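Local atomic coordinates of aldehyde dehydrogenase family protein (Pseudomonas syringae pv. tomato, PDB entry 5IUV), a protein that probably oxidises indole-3-acetaldehyde to the auxin indole-3-acetic acid with NAD+ as cofactor, as a member of the aldehyde dehydrogenase family. Residues A[22-26]-A[27-31]; A[274-277]-A[278-282]; A[317-320]-A[321-325]. All coordinates share one frame; numbering follows the deposited sequence.

Contacts 1, 2 and 3 follow one another along the chain. Contact 1 is the small hairpin of strands 22-24 and 27-29 near the N-terminus, packed on helices 56-72 and 198-210. It lies across the chain's centre from the other two, whose centres are about 52 Å (contact 2) and about 51 Å (contact 3) from its own. Contacts 2 and 3 are neighbours, about 13 Å between centres: strand 273-276 with the turn after it, and helix 312-326, which lies against the same mixed sheet. They meet where Val-276 CG2 lies 3.9 Å from Phe-318 CE2. The side chain of Ala-22 is about 9 Å from that of cofactor-binding Lys-191, while contacts 2 and 3 lie away from the annotated sites.

Contact 1 of 3, residues A[22-26]-A[27-31]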
loop_
_atom_site.group_PDB
_atom_site.type_symbol
_atom_site.label_atom_id
_atom_site.label_comp_id
_atom_site.label_asym_id
_atom_site.label_seq_id
_atom_site.Cartn_x
_atom_site.Cartn_y
_atom_site.Cartn_z
ATOM N N ALA A 22 33.383 25.703 -3.459
ATOM C CA ALA A 22 31.960 25.410 -3.594
ATOM C C ALA A 22 31.720 24.781 -4.961
ATOM O O ALA A 22 32.616 24.783 -5.808
ATOM C CB ALA A 22 31.127 26.676 -3.419
ATOM N N PHE A 23 30.526 24.235 -5.177
ATOM C CA PHE A 23 30.196 23.615 -6.460
ATOM C C PHE A 23 28.837 24.105 -6.933
ATOM O O PHE A 23 27.824 23.876 -6.280
ATOM C CB PHE A 23 30.202 22.089 -6.345
ATOM C CG PHE A 23 30.193 21.366 -7.676
ATOM C CD1 PHE A 23 28.996 20.942 -8.246
ATOM C CD2 PHE A 23 31.379 21.086 -8.337
ATOM C CE1 PHE A 23 28.982 20.261 -9.459
ATOM C CE2 PHE A 23 31.374 20.410 -9.553
ATOM C CZ PHE A 23 30.172 19.989 -10.108
ATOM N N ILE A 24 28.814 24.794 -8.066
ATOM C CA ILE A 24 27.569 25.348 -8.580
ATOM C C ILE A 24 27.515 25.180 -10.092
ATOM O O ILE A 24 28.481 25.521 -10.783
ATOM C CB ILE A 24 27.421 26.849 -8.239
ATOM C CG1 ILE A 24 27.417 27.076 -6.730
ATOM C CG2 ILE A 24 26.134 27.402 -8.845
ATOM C CD1 ILE A 24 27.526 28.534 -6.336
ATOM N N GLN A 25 26.403 24.646 -10.593
ATOM C CA GLN A 25 26.178 24.496 -12.034
ATOM C C GLN A 25 27.340 23.741 -12.710
ATOM O O GLN A 25 27.914 24.191 -13.701
ATOM C CB GLN A 25 25.954 25.879 -12.674
ATOM C CG GLN A 25 25.454 25.868 -14.132
ATOM C CD GLN A 25 24.169 25.078 -14.329
ATOM O OE1 GLN A 25 23.293 25.052 -13.462
ATOM N NE2 GLN A 25 24.049 24.435 -15.483
ATOM N N GLY A 26 27.688 22.592 -12.138
ATOM C CA GLY A 26 28.646 21.691 -12.746
ATOM C C GLY A 26 30.112 22.064 -12.611
ATOM O O GLY A 26 30.958 21.392 -13.200
ATOM N N GLU A 27 30.420 23.115 -11.848
ATOM C CA GLU A 27 31.807 23.576 -11.697
ATOM C C GLU A 27 32.150 23.985 -10.274
ATOM O O GLU A 27 31.331 24.574 -9.574
ATOM C CB GLU A 27 32.095 24.763 -12.633
ATOM C CG GLU A 27 32.098 24.409 -14.114
ATOM C CD GLU A 27 32.457 25.591 -15.003
ATOM O OE1 GLU A 27 32.733 26.685 -14.472
ATOM O OE2 GLU A 27 32.466 25.421 -16.239
ATOM N N TYR A 28 33.372 23.682 -9.852
ATOM C CA TYR A 28 33.867 24.212 -8.592
ATOM C C TYR A 28 34.051 25.713 -8.750
ATOM O O TYR A 28 34.359 26.194 -9.838
ATOM C CB TYR A 28 35.169 23.523 -8.161
ATOM C CG TYR A 28 34.924 22.124 -7.640
ATOM C CD1 TYR A 28 34.290 21.924 -6.419
ATOM C CD2 TYR A 28 35.294 21.006 -8.379
ATOM C CE1 TYR A 28 34.038 20.647 -5.943
ATOM C CE2 TYR A 28 35.056 19.724 -7.906
ATOM C CZ TYR A 28 34.427 19.555 -6.689
ATOM O OH TYR A 28 34.176 18.291 -6.210
ATOM N N THR A 29 33.822 26.451 -7.672
ATOM C CA THR A 29 33.857 27.905 -7.721
ATOM C C THR A 29 34.208 28.467 -6.355
ATOM O O THR A 29 33.858 27.886 -5.329
ATOM C CB THR A 29 32.496 28.488 -8.190
ATOM O OG1 THR A 29 32.544 29.917 -8.162
ATOM C CG2 THR A 29 31.365 28.016 -7.281
ATOM N N ALA A 30 34.908 29.595 -6.333
ATOM C CA ALA A 30 35.108 30.303 -5.080
ATOM C C ALA A 30 33.779 30.914 -4.673
ATOM O O ALA A 30 32.863 31.029 -5.488
ATOM C CB ALA A 30 36.184 31.374 -5.218
ATOM N N ALA A 31 33.656 31.296 -3.410
ATOM C CA ALA A 31 32.504 32.084 -3.003
ATOM C C ALA A 31 32.619 33.456 -3.666
ATOM O O ALA A 31 33.722 33.902 -3.973
ATOM C CB ALA A 31 32.433 32.204 -1.491
#
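Ala-22 O takes the shortest polar bond of this two-stranded beta hairpin, 2.8 Å from Thr-29 N, and the same oxygen also receives a CA-H...O contact from Tyr-28 CA. The return bond from Ala-22 N to Thr-29 O is weak. Strands 22-24 and 27-29 run antiparallel, joined by a type I' turn from Ile-24 to Glu-27 with Gln-25 and Gly-26 at its corners, both at positive phi. The turn is closed by Ile-24 N to Glu-27 O (2.9 Å) and by the longer Glu-27 N to Ile-24 O (3.3 Å). Phe-23 and Tyr-28, a non-hydrogen-bonded pair, put their rings on one face of the hairpin in a T-shaped (edge-to-face) stack, centroids 4.8 Å apart and planes at 73°. With CG anti to its backbone N (chi1 -166°), the Phe-23 ring reaches over the second strand, and Glu-27 N lies under one of its faces. This aromatic face packs on helix 198-210, where Tyr-28 OH bonds to Ile-201 O. On the other face Thr-29 CG2 touches Ile-24 CD1 (4.0 Å) and Ala-22 CB (4.1 Å), and helix 56-72 covers Ile-24 and Thr-29. In the aromatic pair, Phe-23 CD2 sits over the centre of the Tyr-28 ring, 3.6 Å from Tyr-28 CD1.

Contact 2 of 3, residues A[274-277]-A[278-282]; sequences NIVF and ADAPD
Phe-277, Ala-278 and Ala-280 carry this tight turn, a type I beta turn from Phe-277 to Ala-280 that takes the chain out of strand 273-276 toward helix 283-295. It is closed by one backbone bond, Ala-280 N to Phe-277 O, at 3.1 Å and 155° at the hydrogen. Ala-280 CB points back toward the strand: it rests 3.5 Å from Phe-277 O and just reaches Val-276 CG1 at 4.5 Å. At the second corner, Asp-279 CG sits between its own backbone N and carbonyl carbon (chi1 70°), which turns the carboxylate back so that OD1 comes 3.4 Å from Phe-277 CB. A hydrogen bond from that oxygen to Thr-435 OG1 ties the turn to the loop after strand 430-434, and Lys-440 NZ of helix 438-447 adds only a long, weak ion pair. Ala-278 N is held by Glu-311 OE1, at the end of strand 307-311, and the Phe-277 ring meets Phe-412 edge-to-face. Strand 273-276 runs parallel between strands 307-311 and 430-434, Val-276 and Ala-278 touch helix 312-326, and Asp-282 N-caps helix 283-295 through OD1 to Ala-285 N.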
loop_
_atom_site.group_PDB
_atom_site.type_symbol
_atom_site.label_atom_id
_atom_site.label_comp_id
_atom_site.label_asym_id
_atom_site.label_seq_id
_atom_site.Cartn_x
_atom_site.Cartn_y
_atom_site.Cartn_z
ATOM N N ASN A 274 18.024 3.601 27.318
ATOM C CA ASN A 274 18.347 2.201 27.068
ATOM C C ASN A 274 17.905 1.377 28.275
ATOM O O ASN A 274 18.613 1.320 29.280
ATOM C CB ASN A 274 19.852 2.059 26.815
ATOM C CG ASN A 274 20.254 0.671 26.358
ATOM O OD1 ASN A 274 19.410 -0.176 26.060
ATOM N ND2 ASN A 274 21.559 0.441 26.275
ATOM N N ILE A 275 16.724 0.767 28.185
ATOM C CA ILE A 275 16.106 0.108 29.336
ATOM C C ILE A 275 16.435 -1.379 29.431
ATOM O O ILE A 275 16.046 -2.175 28.573
ATOM C CB ILE A 275 14.573 0.258 29.306
ATOM C CG1 ILE A 275 14.188 1.731 29.155
ATOM C CG2 ILE A 275 13.953 -0.331 30.565
ATOM C CD1 ILE A 275 12.723 1.929 28.821
ATOM N N VAL A 276 17.133 -1.748 30.498
ATOM C CA VAL A 276 17.567 -3.121 30.689
ATOM C C VAL A 276 16.808 -3.758 31.845
ATOM O O VAL A 276 16.984 -3.379 33.005
ATOM C CB VAL A 276 19.081 -3.198 30.956
ATOM C CG1 VAL A 276 19.530 -4.649 31.065
ATOM C CG2 VAL A 276 19.850 -2.478 29.850
ATOM N N PHE A 277 15.949 -4.715 31.516
ATOM C CA PHE A 277 15.176 -5.438 32.520
ATOM C C PHE A 277 15.965 -6.615 33.060
ATOM O O PHE A 277 16.858 -7.136 32.391
ATOM C CB PHE A 277 13.853 -5.935 31.940
ATOM C CG PHE A 277 12.815 -4.868 31.793
ATOM C CD1 PHE A 277 12.037 -4.482 32.876
ATOM C CD2 PHE A 277 12.598 -4.258 30.568
ATOM C CE1 PHE A 277 11.070 -3.503 32.739
ATOM C CE2 PHE A 277 11.629 -3.282 30.425
ATOM C CZ PHE A 277 10.867 -2.902 31.514
ATOM N N ALA A 278 15.617 -7.035 34.273
ATOM C CA ALA A 278 16.271 -8.157 34.927
ATOM C C ALA A 278 16.194 -9.424 34.080
ATOM O O ALA A 278 17.094 -10.260 34.131
ATOM C CB ALA A 278 15.652 -8.402 36.305
ATOM N N ASP A 279 15.128 -9.571 33.302
ATOM C CA ASP A 279 14.968 -10.786 32.506
ATOM C C ASP A 279 15.426 -10.628 31.054
ATOM O O ASP A 279 14.930 -11.323 30.170
ATOM C CB ASP A 279 13.512 -11.267 32.551
ATOM C CG ASP A 279 12.555 -10.352 31.801
ATOM O OD1 ASP A 279 12.907 -9.198 31.484
ATOM O OD2 ASP A 279 11.420 -10.794 31.539
ATOM N N ALA A 280 16.363 -9.714 30.807
ATOM C CA ALA A 280 17.028 -9.643 29.506
ATOM C C ALA A 280 17.598 -11.012 29.150
ATOM O O ALA A 280 18.152 -11.691 30.013
ATOM C CB ALA A 280 18.143 -8.590 29.517
ATOM N N PRO A 281 17.459 -11.428 27.881
ATOM C CA PRO A 281 17.902 -12.775 27.490
ATOM C C PRO A 281 19.415 -12.973 27.608
ATOM O O PRO A 281 19.869 -14.075 27.905
ATOM C CB PRO A 281 17.450 -12.890 26.026
ATOM C CG PRO A 281 17.245 -11.496 25.563
ATOM C CD PRO A 281 16.810 -10.710 26.770
ATOM N N ASP A 282 20.179 -11.908 27.394
ATOM C CA ASP A 282 21.636 -11.997 27.382
ATOM C C ASP A 282 22.231 -10.742 28.008
ATOM O O ASP A 282 22.396 -9.726 27.330
ATOM C CB ASP A 282 22.143 -12.176 25.946
ATOM C CG ASP A 282 23.602 -12.612 25.876
ATOM O OD1 ASP A 282 24.382 -12.299 26.802
ATOM O OD2 ASP A 282 23.968 -13.270 24.876
#

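Contact 3 of 3, residues A[317-320]-A[321-325]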
loop_
_atom_site.group_PDB
_atom_site.type_symbol
_atom_site.label_atom_id
_atom_site.label_comp_id
_atom_site.label_asym_id
_atom_site.label_seq_id
_atom_site.Cartn_x
_atom_site.Cartn_y
_atom_site.Cartn_z
ATOM N N ARG A 317 25.083 -6.191 39.671
ATOM C CA ARG A 317 25.783 -7.136 38.814
ATOM C C ARG A 317 26.073 -6.524 37.441
ATOM O O ARG A 317 27.123 -6.773 36.855
ATOM C CB ARG A 317 24.966 -8.427 38.654
ATOM C CG ARG A 317 25.620 -9.455 37.746
ATOM C CD ARG A 317 24.623 -10.482 37.220
ATOM N NE ARG A 317 25.185 -11.233 36.098
ATOM C CZ ARG A 317 24.498 -12.087 35.346
ATOM N NH1 ARG A 317 23.213 -12.307 35.592
ATOM N NH2 ARG A 317 25.096 -12.717 34.344
ATOM N N PHE A 318 25.142 -5.711 36.943
ATOM C CA PHE A 318 25.193 -5.215 35.564
ATOM C C PHE A 318 26.166 -4.055 35.366
ATOM O O PHE A 318 26.880 -4.011 34.365
ATOM C CB PHE A 318 23.789 -4.796 35.102
ATOM C CG PHE A 318 23.691 -4.455 33.632
ATOM C CD1 PHE A 318 23.968 -5.411 32.661
ATOM C CD2 PHE A 318 23.283 -3.194 33.224
ATOM C CE1 PHE A 318 23.864 -5.108 31.308
ATOM C CE2 PHE A 318 23.175 -2.880 31.870
ATOM C CZ PHE A 318 23.469 -3.835 30.912
ATOM N N LEU A 319 26.187 -3.110 36.299
ATOM C CA LEU A 319 27.042 -1.935 36.133
ATOM C C LEU A 319 28.537 -2.286 35.997
ATOM O O LEU A 319 29.217 -1.704 35.154
ATOM C CB LEU A 319 26.831 -0.942 37.280
ATOM C CG LEU A 319 27.702 0.320 37.203
ATOM C CD1 LEU A 319 27.503 1.047 35.874
ATOM C CD2 LEU A 319 27.420 1.246 38.384
ATOM N N PRO A 320 29.051 -3.247 36.796
ATOM C CA PRO A 320 30.450 -3.625 36.554
ATOM C C PRO A 320 30.681 -4.235 35.175
ATOM O O PRO A 320 31.760 -4.062 34.606
ATOM C CB PRO A 320 30.732 -4.657 37.652
ATOM C CG PRO A 320 29.793 -4.309 38.739
ATOM C CD PRO A 320 28.546 -3.831 38.054
ATOM N N MET A 321 29.684 -4.938 34.643
ATOM C CA MET A 321 29.786 -5.486 33.294
ATOM C C MET A 321 29.877 -4.364 32.261
ATOM O O MET A 321 30.602 -4.477 31.273
ATOM C CB MET A 321 28.593 -6.396 32.988
ATOM C CG MET A 321 28.429 -7.550 33.969
ATOM S SD MET A 321 26.918 -8.500 33.692
ATOM C CE MET A 321 27.221 -9.117 32.039
ATOM N N VAL A 322 29.130 -3.286 32.493
ATOM C CA VAL A 322 29.117 -2.151 31.579
ATOM C C VAL A 322 30.439 -1.381 31.650
ATOM O O VAL A 322 30.973 -0.948 30.625
ATOM C CB VAL A 322 27.934 -1.198 31.879
ATOM C CG1 VAL A 322 28.008 0.050 31.010
ATOM C CG2 VAL A 322 26.609 -1.918 31.664
ATOM N N ILE A 323 30.969 -1.228 32.857
ATOM C CA ILE A 323 32.273 -0.598 33.044
ATOM C C ILE A 323 33.382 -1.379 32.335
ATOM O O ILE A 323 34.215 -0.793 31.651
ATOM C CB ILE A 323 32.615 -0.463 34.531
ATOM C CG1 ILE A 323 31.614 0.472 35.208
ATOM C CG2 ILE A 323 34.035 0.062 34.716
ATOM C CD1 ILE A 323 31.752 0.522 36.701
ATOM N N GLU A 324 33.383 -2.701 32.482
ATOM C CA GLU A 324 34.400 -3.518 31.832
ATOM C C GLU A 324 34.285 -3.446 30.311
ATOM O O GLU A 324 35.299 -3.370 29.611
ATOM C CB GLU A 324 34.313 -4.972 32.296
ATOM C CG GLU A 324 35.338 -5.873 31.621
ATOM C CD GLU A 324 35.534 -7.195 32.334
ATOM O OE1 GLU A 324 34.562 -7.701 32.936
ATOM O OE2 GLU A 324 36.668 -7.725 32.297
ATOM N N ALA A 325 33.056 -3.461 29.799
ATOM C CA ALA A 325 32.844 -3.354 28.364
ATOM C C ALA A 325 33.298 -2.000 27.857
ATOM O O ALA A 325 33.889 -1.901 26.786
ATOM C CB ALA A 325 31.372 -3.582 28.012
#
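The Phe-318 ring carries Val-322 CG2 over one face, a CH-pi contact with the methyl 3.8 Å from the ring centroid and 21° off the normal, shifted toward the rim beside CE2. Both residues belong to helix 312-326, four positions apart and so one turn along the same side. Val-322 CG2 lies anti to its own carbonyl carbon, beside the backbone N, which brings the methyl back over the ring. Met-321 SD approaches the same ring obliquely, 4.4 Å from Phe-318 CD1. The sulfur is also 4.0 Å from Arg-317 NE, and the Met-321 side chain folds back along the preceding turn, bent at chi3 (62°), with CG 3.3 Å from Arg-317 O. Three i to i+4 backbone bonds bind the turn: Val-322 N to Phe-318 O, Ile-323 N to Leu-319 O, the straightest at 164°, and Glu-324 N to Pro-320 O. Pro-320 has no N-H to give to the turn before it, and the helix is kinked there. Phe-318 lies against strand 307-311 and Ala-287 of helix 283-295, while Leu-319, Val-322 and Ile-323 reach strand 382-389. Along that side, Ile-323 CD1 touches Leu-319 CG at 4.1 Å, and Ile-323 CG1 lies 3.2 Å from Leu-319 O.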